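Local coordinates for esterase D (Lactobacillus rhamnosus, PDB 3DKR), which probably hydrolyses carboxylic esters, as a member of the alpha/beta-hydrolase fold with a catalytic triad, at residues G190-G193 and Q194-L197. Sequence-based numbering, arbitrary orientation.
Sequences GQAG and QDEL
Asp-195 and Gln-191 meet round the turn that leaves strand 187-192, and the aspartate can be followed outward from its backbone. Its CB packs against the glutamine amide, 3.5 Å from NE2 of Gln-191, and lies 3.7 Å from the carbonyl O of Ala-192. With CG anti to the backbone N (chi1 -162°), the carboxylate folds back beside the end of the strand, its plane turned 40° from that of the Gln-191 amide. OD2 accepts a somewhat bent bond from NE2 of Gln-191 (3.0 Å), arriving on the anti side and tilted out of the carboxylate plane; the methyl of Ala-192 lies nearby. In this alpha/beta-hydrolase fold Asp-195, on the loop after strand 187-192, is the predicted charge-relay acid, and OD2 also bonds ND1 of His-226. OD1 closes an Asx turn, accepting a hydrogen bond from the backbone N of Leu-197 (2.8 Å), and takes a further bond from Val-198 N; these two, with the bonds at OD2, limit the carboxylate's rotation. The second-shell glutamine is itself fixed: its chain bends at chi2 (58°), placing NE2 3.0 Å from Ala-192 O in a nearly straight bond on a carbonyl lone pair, while OE1 bonds Ser-125 OG.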
loop_
_atom_site.group_PDB
_atom_site.type_symbol
_atom_site.label_atom_id
_atom_site.label_comp_id
_atom_site.label_asym_id
_atom_site.label_seq_id
_atom_site.Cartn_x
_atom_site.Cartn_y
_atom_site.Cartn_z
ATOM N N GLY A 190 -10.325 -0.318 3.109
ATOM C CA GLY A 190 -10.442 0.932 3.826
ATOM C C GLY A 190 -10.166 2.097 2.898
ATOM O O GLY A 190 -9.272 2.023 2.052
ATOM N N GLN A 191 -10.931 3.175 3.047
ATOM C CA GLN A 191 -10.811 4.326 2.160
ATOM C C GLN A 191 -11.108 5.624 2.908
ATOM O O GLN A 191 -12.145 5.741 3.559
ATOM C CB GLN A 191 -11.788 4.174 1.002
ATOM C CG GLN A 191 -11.832 5.346 0.046
ATOM C CD GLN A 191 -10.498 5.651 -0.562
ATOM O OE1 GLN A 191 -9.917 4.804 -1.249
ATOM N NE2 GLN A 191 -10.018 6.881 -0.364
ATOM N N ALA A 192 -10.202 6.584 2.783
ATOM C CA ALA A 192 -10.382 7.931 3.326
ATOM C C ALA A 192 -11.559 8.637 2.642
ATOM O O ALA A 192 -11.683 8.585 1.418
ATOM C CB ALA A 192 -9.099 8.744 3.140
ATOM N N GLY A 193 -12.387 9.316 3.437
ATOM C CA GLY A 193 -13.561 10.047 2.921
ATOM C C GLY A 193 -13.287 11.459 2.407
ATOM O O GLY A 193 -14.182 12.086 1.819
ATOM N N GLN A 194 -12.075 11.977 2.630
ATOM C CA GLN A 194 -11.649 13.270 2.094
ATOM C C GLN A 194 -10.306 13.089 1.388
ATOM O O GLN A 194 -9.361 13.858 1.547
ATOM C CB GLN A 194 -11.569 14.313 3.214
ATOM C CG GLN A 194 -12.908 14.578 3.891
ATOM C CD GLN A 194 -13.897 15.345 3.003
ATOM O OE1 GLN A 194 -13.535 15.881 1.945
ATOM N NE2 GLN A 194 -15.165 15.400 3.442
ATOM N N ASP A 195 -10.260 12.064 0.547
ATOM C CA ASP A 195 -9.013 11.676 -0.090
ATOM C C ASP A 195 -8.635 12.631 -1.216
ATOM O O ASP A 195 -9.318 12.704 -2.252
ATOM C CB ASP A 195 -9.106 10.247 -0.638
ATOM C CG ASP A 195 -7.736 9.644 -0.918
ATOM O OD1 ASP A 195 -6.877 10.339 -1.513
ATOM O OD2 ASP A 195 -7.512 8.469 -0.547
ATOM N N GLU A 196 -7.515 13.321 -1.011
ATOM C CA GLU A 196 -6.996 14.300 -1.948
ATOM C C GLU A 196 -6.122 13.738 -3.072
ATOM O O GLU A 196 -5.734 14.487 -3.974
ATOM C CB GLU A 196 -6.179 15.359 -1.190
ATOM C CG GLU A 196 -4.786 14.922 -0.725
ATOM C CD GLU A 196 -4.739 14.064 0.535
ATOM O OE1 GLU A 196 -5.779 13.490 0.956
ATOM O OE2 GLU A 196 -3.623 13.965 1.112
ATOM N N LEU A 197 -5.809 12.439 -3.020
ATOM C CA LEU A 197 -4.886 11.841 -3.973
ATOM C C LEU A 197 -5.539 10.846 -4.923
ATOM O O LEU A 197 -5.116 10.735 -6.056
ATOM C CB LEU A 197 -3.725 11.159 -3.249
ATOM C CG LEU A 197 -2.801 12.032 -2.415
ATOM C CD1 LEU A 197 -1.688 11.185 -1.878
ATOM C CD2 LEU A 197 -2.243 13.187 -3.258
HETATM O O HOH W 1 -12.785 10.219 -0.585
#